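Local coordinates for CRISPR-associated protein, Cse2 family (PDB 3WA8), which probably binds the crRNA, with a preference for G-rich sequence, and stabilises the R-loop as the CasB subunit of a type I-E CRISPR surveillance complex, at residues W72-Q83 / E153-W162. Sequence-based numbering, arbitrary orientation.
Sequences WASTVSSSELEQ and ESQDDIRIYW
The carboxylate of E153, at the C-terminal end of helix 141-154, grips the loop before helix 78-82 with both oxygens: T75 OG1 donates to the syn lone pair of OE2 at 2.8 Å. V76 N reaches E153 OE1 at 2.7 Å, on the syn side and somewhat out of the carboxylate plane. With chi1 at -169° the T75 hydroxyl is swung away from its own N, toward the glutamate, and still accepts from S77 N in an ST turn. Cut back to an alanine, E153 would probably leave V76 N and the T75 hydroxyl without these acceptors and the ST turn freer to shift. Farther along, S78 OG donates to D156 O at 2.9 Å, approaching from above the carbonyl plane. Both segments are connectors in this all-helical Cse2 fold: 72-83 leads from helix 59-72 into the short helix 78-82, N-capped by S77 OG through E80 N, while 153-162 links helix 141-154 to helix 162-170. Where the first segment begins and the second ends, W72 and W162 meet edge-to-face, the W72 edge toward the W162 face with planes at 84°, and W72 CA adds a CH-pi contact 4.0 Å from the centroid of the W162 six-membered ring. I160 CG2 covers the opposite W162 face. W72 NE1 donates to E80 OE2 at 3.0 Å, while E80 OE1 forms a salt bridge with R19 of helix 10-21, whose V15 packs on W162. R159 runs extended from CG to NE, bringing its guanidinium against the Q83 amide, the two planes stacked 27° apart; Q83 NE2 sits over one face and Y161 CE1 over the other. The S79 side chain lies against the base of R159 at CB. A mercury(II) ion lies about 4 Å from the R159 side chain at nearest approach.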
# COMPACT_ATOMS: atom_id res chain seq x y z
N TRP A 72 -6.20 3.63 3.11
CA TRP A 72 -6.21 4.93 2.52
C TRP A 72 -7.14 5.78 3.37
O TRP A 72 -6.84 6.92 3.70
CB TRP A 72 -6.66 4.84 1.07
CG TRP A 72 -7.03 6.15 0.51
CD1 TRP A 72 -6.17 7.11 0.09
CD2 TRP A 72 -8.36 6.68 0.37
NE1 TRP A 72 -6.89 8.23 -0.30
CE2 TRP A 72 -8.23 7.98 -0.14
CE3 TRP A 72 -9.64 6.20 0.64
CZ2 TRP A 72 -9.33 8.80 -0.43
CZ3 TRP A 72 -10.75 7.02 0.36
CH2 TRP A 72 -10.58 8.29 -0.16
N ALA A 73 -8.27 5.19 3.75
CA ALA A 73 -9.30 5.87 4.53
C ALA A 73 -8.79 6.22 5.92
O ALA A 73 -9.42 6.95 6.65
CB ALA A 73 -10.51 5.00 4.61
N SER A 74 -7.62 5.68 6.27
CA SER A 74 -7.03 5.91 7.59
C SER A 74 -5.92 6.92 7.54
O SER A 74 -5.41 7.33 8.57
CB SER A 74 -6.45 4.63 8.15
OG SER A 74 -7.47 3.70 8.39
N THR A 75 -5.53 7.32 6.34
CA THR A 75 -4.30 8.09 6.20
C THR A 75 -4.22 9.40 6.96
O THR A 75 -5.21 10.02 7.28
CB THR A 75 -3.90 8.32 4.74
OG1 THR A 75 -2.57 8.85 4.73
CG2 THR A 75 -4.87 9.31 4.05
N VAL A 76 -3.00 9.83 7.20
CA VAL A 76 -2.73 11.02 7.97
C VAL A 76 -1.59 11.80 7.31
O VAL A 76 -1.25 12.91 7.74
CB VAL A 76 -2.39 10.61 9.44
CG1 VAL A 76 -1.27 11.43 10.01
CG2 VAL A 76 -3.63 10.69 10.30
N SER A 77 -1.01 11.23 6.25
CA SER A 77 0.22 11.76 5.66
C SER A 77 -0.03 13.09 4.96
O SER A 77 -1.09 13.31 4.36
CB SER A 77 0.78 10.80 4.64
OG SER A 77 0.34 11.21 3.36
N SER A 78 0.97 13.96 5.02
CA SER A 78 0.92 15.25 4.33
C SER A 78 0.89 15.05 2.82
O SER A 78 0.23 15.79 2.10
CB SER A 78 2.08 16.15 4.76
OG SER A 78 3.25 15.39 4.98
N SER A 79 1.57 14.01 2.37
CA SER A 79 1.61 13.66 0.97
C SER A 79 0.23 13.42 0.37
O SER A 79 0.01 13.76 -0.79
CB SER A 79 2.49 12.45 0.76
OG SER A 79 3.81 12.72 1.22
N GLU A 80 -0.70 12.87 1.14
CA GLU A 80 -2.07 12.71 0.63
C GLU A 80 -2.79 14.06 0.49
O GLU A 80 -3.69 14.20 -0.33
CB GLU A 80 -2.88 11.74 1.49
CG GLU A 80 -4.40 11.83 1.30
CD GLU A 80 -4.94 11.04 0.11
OE1 GLU A 80 -4.20 10.29 -0.55
OE2 GLU A 80 -6.16 11.15 -0.14
N LEU A 81 -2.39 15.05 1.28
CA LEU A 81 -3.00 16.35 1.14
C LEU A 81 -2.56 16.99 -0.17
O LEU A 81 -3.28 17.81 -0.74
CB LEU A 81 -2.65 17.25 2.33
CG LEU A 81 -2.96 16.69 3.72
CD1 LEU A 81 -2.62 17.71 4.79
CD2 LEU A 81 -4.41 16.28 3.84
N GLU A 82 -1.39 16.59 -0.66
CA GLU A 82 -0.91 17.00 -1.98
C GLU A 82 -1.61 16.30 -3.15
O GLU A 82 -1.91 16.95 -4.16
CB GLU A 82 0.60 16.82 -2.08
CG GLU A 82 1.32 18.15 -2.02
CD GLU A 82 2.58 18.14 -1.18
OE1 GLU A 82 3.00 17.06 -0.68
OE2 GLU A 82 3.17 19.23 -1.02
N GLN A 83 -1.89 15.01 -2.98
CA GLN A 83 -2.59 14.18 -3.98
C GLN A 83 -4.02 14.58 -4.18
O GLN A 83 -4.80 13.81 -4.75
CB GLN A 83 -2.56 12.69 -3.60
CG GLN A 83 -1.18 12.09 -3.49
CD GLN A 83 -0.25 12.63 -4.55
OE1 GLN A 83 -0.49 12.45 -5.75
NE2 GLN A 83 0.82 13.31 -4.12
N GLU A 153 3.17 5.95 8.62
CA GLU A 153 2.31 7.14 8.79
C GLU A 153 2.71 7.96 10.02
O GLU A 153 2.40 9.14 10.10
CB GLU A 153 0.84 6.74 8.87
CG GLU A 153 0.25 6.13 7.57
CD GLU A 153 -0.56 7.12 6.74
OE1 GLU A 153 -0.89 8.21 7.23
OE2 GLU A 153 -0.91 6.79 5.59
N SER A 154 3.40 7.35 10.96
CA SER A 154 4.01 8.08 12.06
C SER A 154 5.04 9.08 11.60
O SER A 154 5.20 10.11 12.24
CB SER A 154 4.70 7.14 13.04
OG SER A 154 3.74 6.44 13.80
N GLN A 155 5.79 8.77 10.54
CA GLN A 155 6.67 9.81 9.98
C GLN A 155 5.82 10.67 9.10
O GLN A 155 5.01 10.18 8.32
CB GLN A 155 7.84 9.25 9.18
CG GLN A 155 8.73 8.33 9.95
CD GLN A 155 9.33 8.97 11.15
OE1 GLN A 155 9.17 8.49 12.27
NE2 GLN A 155 10.05 10.06 10.94
N ASP A 156 5.97 11.96 9.25
CA ASP A 156 5.00 12.84 8.64
C ASP A 156 5.18 12.91 7.11
O ASP A 156 4.20 12.98 6.36
CB ASP A 156 5.11 14.22 9.27
CG ASP A 156 3.96 15.09 8.92
OD1 ASP A 156 2.99 14.56 8.32
OD2 ASP A 156 4.03 16.29 9.23
N ASP A 157 6.45 12.82 6.69
CA ASP A 157 6.88 13.30 5.40
C ASP A 157 6.99 12.21 4.36
O ASP A 157 7.46 12.47 3.27
CB ASP A 157 8.25 13.97 5.55
CG ASP A 157 8.28 15.00 6.68
OD1 ASP A 157 7.47 14.88 7.63
OD2 ASP A 157 9.11 15.95 6.63
N ILE A 158 6.56 10.99 4.68
CA ILE A 158 6.73 9.89 3.75
C ILE A 158 5.47 9.57 2.96
O ILE A 158 4.43 9.27 3.54
CB ILE A 158 7.17 8.63 4.47
CG1 ILE A 158 8.56 8.85 5.07
CG2 ILE A 158 7.16 7.42 3.52
CD1 ILE A 158 9.02 7.76 5.96
N ARG A 159 5.58 9.64 1.65
CA ARG A 159 4.45 9.39 0.77
C ARG A 159 4.28 7.90 0.53
O ARG A 159 5.25 7.24 0.28
CB ARG A 159 4.67 10.10 -0.57
CG ARG A 159 3.74 9.65 -1.67
CD ARG A 159 3.49 10.73 -2.72
NE ARG A 159 2.58 10.23 -3.75
CZ ARG A 159 2.47 10.74 -4.97
NH1 ARG A 159 3.20 11.79 -5.35
NH2 ARG A 159 1.63 10.20 -5.82
N ILE A 160 3.05 7.39 0.59
CA ILE A 160 2.76 6.01 0.18
C ILE A 160 1.97 6.05 -1.11
O ILE A 160 0.85 6.58 -1.12
CB ILE A 160 1.88 5.25 1.20
CG1 ILE A 160 2.70 4.84 2.42
CG2 ILE A 160 1.26 4.01 0.57
CD1 ILE A 160 1.85 4.51 3.62
N TYR A 161 2.51 5.50 -2.20
CA TYR A 161 1.76 5.49 -3.44
C TYR A 161 0.69 4.39 -3.44
O TYR A 161 0.97 3.22 -3.73
CB TYR A 161 2.68 5.41 -4.65
CG TYR A 161 3.75 6.47 -4.67
CD1 TYR A 161 3.67 7.57 -5.53
CD2 TYR A 161 4.86 6.38 -3.85
CE1 TYR A 161 4.70 8.56 -5.57
CE2 TYR A 161 5.89 7.36 -3.87
CZ TYR A 161 5.78 8.44 -4.72
OH TYR A 161 6.78 9.37 -4.74
N TRP A 162 -0.54 4.76 -3.10
CA TRP A 162 -1.60 3.77 -3.01
C TRP A 162 -1.88 2.98 -4.28
O TRP A 162 -2.04 1.76 -4.21
CB TRP A 162 -2.86 4.40 -2.48
CG TRP A 162 -2.61 5.08 -1.21
CD1 TRP A 162 -2.40 6.41 -1.04
CD2 TRP A 162 -2.53 4.48 0.09
NE1 TRP A 162 -2.22 6.69 0.30
CE2 TRP A 162 -2.28 5.53 1.01
CE3 TRP A 162 -2.66 3.17 0.57
CZ2 TRP A 162 -2.15 5.30 2.39
CZ3 TRP A 162 -2.53 2.95 1.94
CH2 TRP A 162 -2.28 4.02 2.83